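PDB 3HYJ: probable cell division protein WhiA from Thermotoga maritima, which is probably involved in cell division and chromosome segregation, and carries a degenerate LAGLIDADG homing endonuclease domain, the part described here, ahead of a DNA-binding helix-turn-helix domain. Local coordinates for residues A[134-139]-A[168-173]; A[156-161]-A[175-180]. All coordinates share one frame; numbering follows the deposited sequence.

Contact 1: A[134-139]-A[168-173]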
ATOM      1  N   LEU A 134      -8.450  -5.721   8.891  1.00 20.13           N
ATOM      2  CA  LEU A 134      -7.461  -5.126   7.993  1.00 20.34           C
ATOM      3  C   LEU A 134      -8.196  -4.456   6.853  1.00 21.32           C
ATOM      4  O   LEU A 134      -9.047  -5.077   6.204  1.00 22.33           O
ATOM      5  CB  LEU A 134      -6.506  -6.185   7.433  1.00 19.76           C
ATOM      6  CG  LEU A 134      -5.398  -5.730   6.468  1.00 18.83           C
ATOM      7  CD1 LEU A 134      -4.156  -6.622   6.623  1.00 17.87           C
ATOM      8  CD2 LEU A 134      -5.838  -5.674   5.002  1.00 16.05           C
ATOM      9  N   GLU A 135      -7.892  -3.192   6.602  1.00 21.69           N
ATOM     10  CA  GLU A 135      -8.563  -2.493   5.534  1.00 21.68           C
ATOM     11  C   GLU A 135      -7.539  -1.747   4.713  1.00 21.98           C
ATOM     12  O   GLU A 135      -6.431  -1.474   5.194  1.00 21.68           O
ATOM     13  CB  GLU A 135      -9.623  -1.545   6.096  1.00 21.72           C
ATOM     14  CG  GLU A 135      -9.083  -0.294   6.738  1.00 21.84           C
ATOM     15  CD  GLU A 135     -10.174   0.569   7.345  1.00 22.23           C
ATOM     16  OE1 GLU A 135     -11.310   0.048   7.540  1.00 20.42           O
ATOM     17  OE2 GLU A 135      -9.875   1.761   7.630  1.00 21.25           O
ATOM     18  N   ILE A 136      -7.915  -1.464   3.465  1.00 22.04           N
ATOM     19  CA  ILE A 136      -7.125  -0.644   2.579  1.00 21.99           C
ATOM     20  C   ILE A 136      -7.990   0.372   1.851  1.00 22.56           C
ATOM     21  O   ILE A 136      -8.887   0.008   1.092  1.00 22.58           O
ATOM     22  CB  ILE A 136      -6.448  -1.466   1.520  1.00 21.57           C
ATOM     23  CG1 ILE A 136      -5.537  -2.503   2.151  1.00 20.50           C
ATOM     24  CG2 ILE A 136      -5.658  -0.535   0.595  1.00 21.99           C
ATOM     25  CD1 ILE A 136      -4.909  -3.410   1.125  1.00 20.53           C
ATOM     26  N   ASN A 137      -7.698   1.649   2.066  1.00 23.08           N
ATOM     27  CA  ASN A 137      -8.326   2.712   1.309  1.00 23.52           C
ATOM     28  C   ASN A 137      -8.090   2.487  -0.164  1.00 23.46           C
ATOM     29  O   ASN A 137      -6.946   2.437  -0.589  1.00 23.77           O
ATOM     30  CB  ASN A 137      -7.722   4.051   1.709  1.00 23.84           C
ATOM     31  CG  ASN A 137      -8.422   5.214   1.048  1.00 25.13           C
ATOM     32  OD1 ASN A 137      -9.468   5.673   1.531  1.00 25.63           O
ATOM     33  ND2 ASN A 137      -7.854   5.705  -0.066  1.00 25.56           N
ATOM     34  N   LEU A 138      -9.150   2.313  -0.943  1.00 23.56           N
ATOM     35  CA  LEU A 138      -9.000   2.113  -2.393  1.00 23.59           C
ATOM     36  C   LEU A 138     -10.275   2.542  -3.066  1.00 24.07           C
ATOM     37  O   LEU A 138     -11.297   1.909  -2.902  1.00 24.91           O
ATOM     38  CB  LEU A 138      -8.716   0.648  -2.704  1.00 23.56           C
ATOM     39  CG  LEU A 138      -8.611   0.267  -4.184  1.00 23.63           C
ATOM     40  CD1 LEU A 138      -7.550   1.114  -4.901  1.00 23.22           C
ATOM     41  CD2 LEU A 138      -8.291  -1.215  -4.308  1.00 23.11           C
ATOM     42  N   PHE A 139     -10.249   3.633  -3.806  1.00 24.55           N
ATOM     43  CA  PHE A 139     -11.507   4.264  -4.172  1.00 24.89           C
ATOM     44  C   PHE A 139     -12.154   3.721  -5.454  1.00 25.14           C
ATOM     45  O   PHE A 139     -13.379   3.523  -5.511  1.00 25.38           O
ATOM     46  CB  PHE A 139     -11.331   5.772  -4.287  1.00 24.65           C
ATOM     47  CG  PHE A 139     -12.606   6.483  -4.574  1.00 24.84           C
ATOM     48  CD1 PHE A 139     -13.466   6.825  -3.540  1.00 24.07           C
ATOM     49  CD2 PHE A 139     -12.975   6.775  -5.890  1.00 24.46           C
ATOM     50  CE1 PHE A 139     -14.656   7.473  -3.806  1.00 24.50           C
ATOM     51  CE2 PHE A 139     -14.158   7.420  -6.161  1.00 24.31           C
ATOM     52  CZ  PHE A 139     -15.007   7.767  -5.117  1.00 24.46           C
ATOM     53  N   ARG A 168     -14.182   4.361   0.135  1.00 22.10           N
ATOM     54  CA  ARG A 168     -14.312   2.914  -0.069  1.00 22.24           C
ATOM     55  C   ARG A 168     -13.094   2.212   0.398  1.00 22.02           C
ATOM     56  O   ARG A 168     -12.005   2.626   0.041  1.00 22.61           O
ATOM     57  CB  ARG A 168     -14.480   2.569  -1.535  1.00 22.50           C
ATOM     58  CG  ARG A 168     -15.902   2.466  -1.951  1.00 23.65           C
ATOM     59  CD  ARG A 168     -16.031   1.965  -3.354  1.00 24.90           C
ATOM     60  NE  ARG A 168     -17.037   2.757  -4.050  1.00 27.04           N
ATOM     61  CZ  ARG A 168     -16.776   3.825  -4.802  1.00 29.40           C
ATOM     62  NH1 ARG A 168     -17.779   4.466  -5.379  1.00 29.95           N
ATOM     63  NH2 ARG A 168     -15.526   4.252  -4.999  1.00 30.68           N
ATOM     64  N   LYS A 169     -13.269   1.138   1.168  1.00 21.85           N
ATOM     65  CA  LYS A 169     -12.147   0.348   1.633  1.00 21.90           C
ATOM     66  C   LYS A 169     -12.363  -1.071   1.230  1.00 21.55           C
ATOM     67  O   LYS A 169     -13.464  -1.573   1.287  1.00 21.90           O
ATOM     68  CB  LYS A 169     -11.988   0.347   3.160  1.00 22.64           C
ATOM     69  CG  LYS A 169     -12.346   1.630   3.906  1.00 24.02           C
ATOM     70  CD  LYS A 169     -11.172   2.557   4.075  1.00 25.53           C
ATOM     71  CE  LYS A 169     -11.541   3.652   5.082  1.00 26.61           C
ATOM     72  NZ  LYS A 169     -10.534   4.754   5.089  1.00 27.19           N
ATOM     73  N   LEU A 170     -11.274  -1.708   0.847  1.00 21.55           N
ATOM     74  CA  LEU A 170     -11.164  -3.146   0.742  1.00 21.57           C
ATOM     75  C   LEU A 170     -10.952  -3.658   2.157  1.00 21.21           C
ATOM     76  O   LEU A 170     -10.159  -3.098   2.898  1.00 21.07           O
ATOM     77  CB  LEU A 170      -9.933  -3.460  -0.107  1.00 22.01           C
ATOM     78  CG  LEU A 170      -9.674  -4.876  -0.591  1.00 22.56           C
ATOM     79  CD1 LEU A 170     -10.597  -5.175  -1.791  1.00 21.82           C
ATOM     80  CD2 LEU A 170      -8.183  -4.983  -0.945  1.00 21.12           C
ATOM     81  N   TYR A 171     -11.634  -4.736   2.514  1.00 21.06           N
ATOM     82  CA  TYR A 171     -11.779  -5.140   3.907  1.00 20.80           C
ATOM     83  C   TYR A 171     -11.549  -6.639   4.092  1.00 21.22           C
ATOM     84  O   TYR A 171     -12.100  -7.439   3.344  1.00 21.48           O
ATOM     85  CB  TYR A 171     -13.194  -4.769   4.352  1.00 20.84           C
ATOM     86  CG  TYR A 171     -13.625  -5.233   5.732  1.00 19.22           C
ATOM     87  CD1 TYR A 171     -12.864  -4.946   6.859  1.00 17.99           C
ATOM     88  CD2 TYR A 171     -14.819  -5.917   5.911  1.00 18.48           C
ATOM     89  CE1 TYR A 171     -13.259  -5.358   8.120  1.00 17.44           C
ATOM     90  CE2 TYR A 171     -15.229  -6.317   7.170  1.00 18.04           C
ATOM     91  CZ  TYR A 171     -14.441  -6.034   8.273  1.00 17.53           C
ATOM     92  OH  TYR A 171     -14.830  -6.428   9.534  1.00 17.37           O
ATOM     93  N   ILE A 172     -10.739  -7.005   5.094  1.00 21.44           N
ATOM     94  CA  ILE A 172     -10.505  -8.403   5.467  1.00 20.97           C
ATOM     95  C   ILE A 172     -10.710  -8.586   6.962  1.00 20.77           C
ATOM     96  O   ILE A 172     -10.176  -7.825   7.758  1.00 21.24           O
ATOM     97  CB  ILE A 172      -9.091  -8.879   5.101  1.00 21.15           C
ATOM     98  CG1 ILE A 172      -8.838  -8.707   3.595  1.00 20.78           C
ATOM     99  CG2 ILE A 172      -8.909 -10.340   5.512  1.00 20.53           C
ATOM    100  CD1 ILE A 172      -7.554  -9.335   3.094  1.00 18.87           C
ATOM    101  N   LYS A 173     -11.448  -9.637   7.305  1.00 20.31           N
ATOM    102  CA  LYS A 173     -12.047  -9.852   8.602  1.00 19.96           C
ATOM    103  C   LYS A 173     -11.420 -11.074   9.239  1.00 19.88           C
ATOM    104  O   LYS A 173     -11.284 -11.151  10.456  1.00 20.73           O
ATOM    105  CB  LYS A 173     -13.539 -10.110   8.377  1.00 20.01           C
ATOM    106  CG  LYS A 173     -14.427 -10.134   9.618  1.00 20.81           C
ATOM    107  CD  LYS A 173     -15.816 -10.775   9.343  1.00 18.28           C
TER
HETATM  108  O   HOH W   1     -11.661   5.657  -0.531  1.00 22.66           O

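Contact 2: A[156-161]-A[175-180]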
ATOM      1  N   ASN A 156      -7.381 -17.503  -2.174  1.00 17.07           N
ATOM      2  CA  ASN A 156      -8.582 -18.011  -1.551  1.00 17.18           C
ATOM      3  C   ASN A 156      -9.071 -17.039  -0.462  1.00 17.40           C
ATOM      4  O   ASN A 156      -9.830 -17.416   0.442  1.00 17.46           O
ATOM      5  CB  ASN A 156      -8.329 -19.416  -0.999  1.00 16.87           C
ATOM      6  CG  ASN A 156      -9.599 -20.136  -0.625  1.00 16.63           C
ATOM      7  OD1 ASN A 156     -10.677 -19.830  -1.138  1.00 17.54           O
ATOM      8  ND2 ASN A 156      -9.481 -21.102   0.276  1.00 14.67           N
ATOM      9  N   ILE A 157      -8.652 -15.778  -0.587  1.00 17.39           N
ATOM     10  CA  ILE A 157      -8.926 -14.750   0.409  1.00 17.43           C
ATOM     11  C   ILE A 157     -10.243 -14.057   0.094  1.00 17.75           C
ATOM     12  O   ILE A 157     -10.421 -13.508  -0.989  1.00 17.48           O
ATOM     13  CB  ILE A 157      -7.823 -13.666   0.444  1.00 17.32           C
ATOM     14  CG1 ILE A 157      -6.558 -14.172   1.161  1.00 16.90           C
ATOM     15  CG2 ILE A 157      -8.343 -12.433   1.127  1.00 17.28           C
ATOM     16  CD1 ILE A 157      -5.372 -13.174   1.138  1.00 14.26           C
ATOM     17  N   ASN A 158     -11.162 -14.080   1.052  1.00 18.20           N
ATOM     18  CA  ASN A 158     -12.439 -13.396   0.902  1.00 18.45           C
ATOM     19  C   ASN A 158     -12.292 -11.948   1.359  1.00 19.15           C
ATOM     20  O   ASN A 158     -12.157 -11.676   2.572  1.00 19.43           O
ATOM     21  CB  ASN A 158     -13.503 -14.080   1.741  1.00 18.49           C
ATOM     22  CG  ASN A 158     -13.587 -15.567   1.477  1.00 17.71           C
ATOM     23  OD1 ASN A 158     -13.811 -16.010   0.350  1.00 15.41           O
ATOM     24  ND2 ASN A 158     -13.396 -16.343   2.521  1.00 17.13           N
ATOM     25  N   ALA A 159     -12.272 -11.028   0.395  1.00 19.05           N
ATOM     26  CA  ALA A 159     -12.161  -9.610   0.700  1.00 18.85           C
ATOM     27  C   ALA A 159     -13.523  -8.953   0.512  1.00 18.82           C
ATOM     28  O   ALA A 159     -14.261  -9.281  -0.421  1.00 18.30           O
ATOM     29  CB  ALA A 159     -11.140  -8.964  -0.191  1.00 18.64           C
ATOM     30  N   GLY A 160     -13.844  -8.020   1.405  1.00 18.58           N
ATOM     31  CA  GLY A 160     -15.086  -7.265   1.327  1.00 18.56           C
ATOM     32  C   GLY A 160     -14.875  -5.809   0.963  1.00 18.23           C
ATOM     33  O   GLY A 160     -13.751  -5.400   0.695  1.00 18.10           O
ATOM     34  N   ILE A 161     -15.969  -5.045   0.946  1.00 18.04           N
ATOM     35  CA  ILE A 161     -15.936  -3.626   0.660  1.00 18.30           C
ATOM     36  C   ILE A 161     -16.643  -2.902   1.786  1.00 18.42           C
ATOM     37  O   ILE A 161     -17.791  -3.207   2.077  1.00 18.06           O
ATOM     38  CB  ILE A 161     -16.684  -3.266  -0.657  1.00 18.71           C
ATOM     39  CG1 ILE A 161     -15.961  -3.840  -1.881  1.00 19.39           C
ATOM     40  CG2 ILE A 161     -16.804  -1.746  -0.800  1.00 17.09           C
ATOM     41  N   ILE A 175      -8.768 -13.778  10.397  1.00 18.16           N
ATOM     42  CA  ILE A 175      -7.350 -13.762  10.796  1.00 17.64           C
ATOM     43  C   ILE A 175      -6.498 -14.703   9.950  1.00 18.07           C
ATOM     44  O   ILE A 175      -5.340 -14.394   9.681  1.00 18.17           O
ATOM     45  CB  ILE A 175      -7.133 -14.131  12.286  1.00 17.39           C
ATOM     46  CG1 ILE A 175      -5.690 -13.800  12.741  1.00 15.62           C
ATOM     47  CG2 ILE A 175      -7.471 -15.614  12.521  1.00 16.20           C
ATOM     48  CD1 ILE A 175      -5.224 -12.330  12.530  1.00 11.85           C
ATOM     49  N   LYS A 176      -7.050 -15.852   9.556  1.00 18.55           N
ATOM     50  CA  LYS A 176      -6.337 -16.760   8.651  1.00 19.19           C
ATOM     51  C   LYS A 176      -6.063 -16.014   7.342  1.00 19.56           C
ATOM     52  O   LYS A 176      -4.966 -16.117   6.804  1.00 19.99           O
ATOM     53  CB  LYS A 176      -7.110 -18.071   8.413  1.00 19.28           C
ATOM     54  N   ASP A 177      -7.040 -15.219   6.887  1.00 19.82           N
ATOM     55  CA  ASP A 177      -6.898 -14.357   5.696  1.00 20.12           C
ATOM     56  C   ASP A 177      -5.884 -13.233   5.839  1.00 20.40           C
ATOM     57  O   ASP A 177      -5.114 -12.976   4.914  1.00 20.80           O
ATOM     58  CB  ASP A 177      -8.235 -13.723   5.304  1.00 19.82           C
ATOM     59  CG  ASP A 177      -9.089 -14.631   4.477  1.00 20.90           C
ATOM     60  OD1 ASP A 177      -8.589 -15.660   3.964  1.00 22.96           O
ATOM     61  OD2 ASP A 177     -10.281 -14.310   4.323  1.00 23.91           O
ATOM     62  N   ILE A 178      -5.916 -12.533   6.972  1.00 20.47           N
ATOM     63  CA  ILE A 178      -4.943 -11.483   7.235  1.00 20.01           C
ATOM     64  C   ILE A 178      -3.555 -12.108   7.227  1.00 19.83           C
ATOM     65  O   ILE A 178      -2.649 -11.602   6.579  1.00 20.01           O
ATOM     66  CB  ILE A 178      -5.206 -10.772   8.579  1.00 19.95           C
ATOM     67  CG1 ILE A 178      -6.474  -9.903   8.480  1.00 19.51           C
ATOM     68  CG2 ILE A 178      -4.005  -9.914   8.978  1.00 19.14           C
ATOM     69  CD1 ILE A 178      -7.023  -9.424   9.819  1.00 17.71           C
ATOM     70  N   LEU A 179      -3.400 -13.230   7.911  1.00 19.60           N
ATOM     71  CA  LEU A 179      -2.119 -13.945   7.901  1.00 19.44           C
ATOM     72  C   LEU A 179      -1.627 -14.276   6.493  1.00 18.85           C
ATOM     73  O   LEU A 179      -0.455 -14.019   6.168  1.00 18.22           O
ATOM     74  CB  LEU A 179      -2.174 -15.217   8.759  1.00 19.18           C
ATOM     75  CG  LEU A 179      -1.823 -14.955  10.232  1.00 20.42           C
ATOM     76  CD1 LEU A 179      -1.954 -16.224  11.095  1.00 19.26           C
ATOM     77  CD2 LEU A 179      -0.405 -14.360  10.353  1.00 20.24           C
ATOM     78  N   VAL A 180      -2.500 -14.835   5.662  1.00 18.43           N
ATOM     79  CA  VAL A 180      -2.064 -15.237   4.327  1.00 18.58           C
ATOM     80  C   VAL A 180      -1.580 -13.982   3.580  1.00 19.23           C
ATOM     81  O   VAL A 180      -0.495 -13.960   2.991  1.00 19.13           O
ATOM     82  CB  VAL A 180      -3.172 -15.996   3.550  1.00 18.54           C
ATOM     83  CG1 VAL A 180      -2.840 -16.051   2.056  1.00 16.48           C
ATOM     84  CG2 VAL A 180      -3.368 -17.404   4.143  1.00 17.14           C
TER

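Contact 1: A[134-139]-A[168-173]
Strands 134-137 and 168-172 pair antiparallel in the middle of a four-stranded sheet, with Leu134 facing Ile172 and Ile136 facing Leu170 as hydrogen-bonded pairs. Leu134 N gives a bond of 2.9 Å to Ile172 O, and Ile136 N one of 2.8 Å to Leu170 O; both are returned. Past the strand's end, Leu138 N still reaches Arg168 O at 3.0 Å.

Leu134, Ile136, Leu170 and Ile172 share the face covered by helices. Ile136 and Leu170 lie side by side, the CD1 of Ile136 4.2 Å from the CD2 of Leu170, while Leu144, Ile178 and Phe181 of the surrounding helices close over them. The other face is polar, as suits its partly exposed position. There Lys169 bends at chi2 (-91°) and crosses Glu135, whose extended chain brings OE2 4.0 Å from Lys169 NZ, a long salt bridge; Glu135 OE1 is hydrogen-bonded to NE2 of His133, one of the sodium ligands. Asn137 sends ND2 to Ala38 O, whereas its OD1 accepts a hydrogen bond from a water, which accepts one from Arg168 N.

At the far end Arg168 reaches across to Phe139: its CZ lies 4.4 Å from the ring centroid, 15° off the normal, a cation-pi contact; the exact placement of NH2 is doubtful because it crowds Phe139 O. Arg168 has a second partner in Glu141, a salt bridge at the start of helix 141-155. A sheet with one face packed on helices and the other polar is characteristic of the LAGLIDADG fold, whose homing endonucleases use the sheet surface to bind DNA.

Contact 2: A[156-161]-A[175-180]
Asp177, in the first turn of helix 175-184, points its carboxylate at the backbone of Ile157 and Asn158, in the link between helix 141-155 and strand 160-164. Its CB leaves the helix toward that link and packs on Ile172 of the preceding strand. Next comes CG, swung beside the backbone N (chi1 -83°) and 4.1 Å from Ile157 CG2. The two oxygens then part: OD1 lies against Ile157, 3.7 Å from its CA and 3.8 Å from its CG1, while OD2 accepts a weak hydrogen bond from Asn158 N at 3.4 Å, with an N-H...O angle of 144°.

Ile157 runs alongside the acid, pointing the other way, and carries the apolar half of the contact. Its CD1 stops 3.9 Å from Val180 CG1, and a branched aliphatic chain suits this place because Leu151 and Ile172 also pack on it. Asn158 is exposed, and its OD1 is held by Lys152, as is the OD1 of Asn156, whose positive phi (64°) marks the exit from helix 141-155.

A short acid can thus accept a hydrogen bond from a backbone N-H beside the apolar contact of Ile157 with Val180. Being long and bent, the bond probably contributes modestly.

The two contacts lie about 11 Å apart between centres, inside one LAGLIDADG-like region, and their segments alternate along the chain: 134-139, 156-161, 168-173, 175-180. Strands 160-164 and 167-172 are neighbours in the same sheet, and Gly160 N lies 2.7 Å from Tyr171 O, a probable hydrogen bond between the contacts. Helix 175-184 follows strand 167-172 directly and packs on the apolar face of the sheet, Ile172 CG2 lying 3.5 Å from Asp177 CB; separately, Ile172 CD1 meets Ile157 CG2 at 3.8 Å. Contact 1 joins the two central strands, and contact 2 ties the following helix to the lead-in of the edge strand, so that sheet and helices share one hydrophobic core.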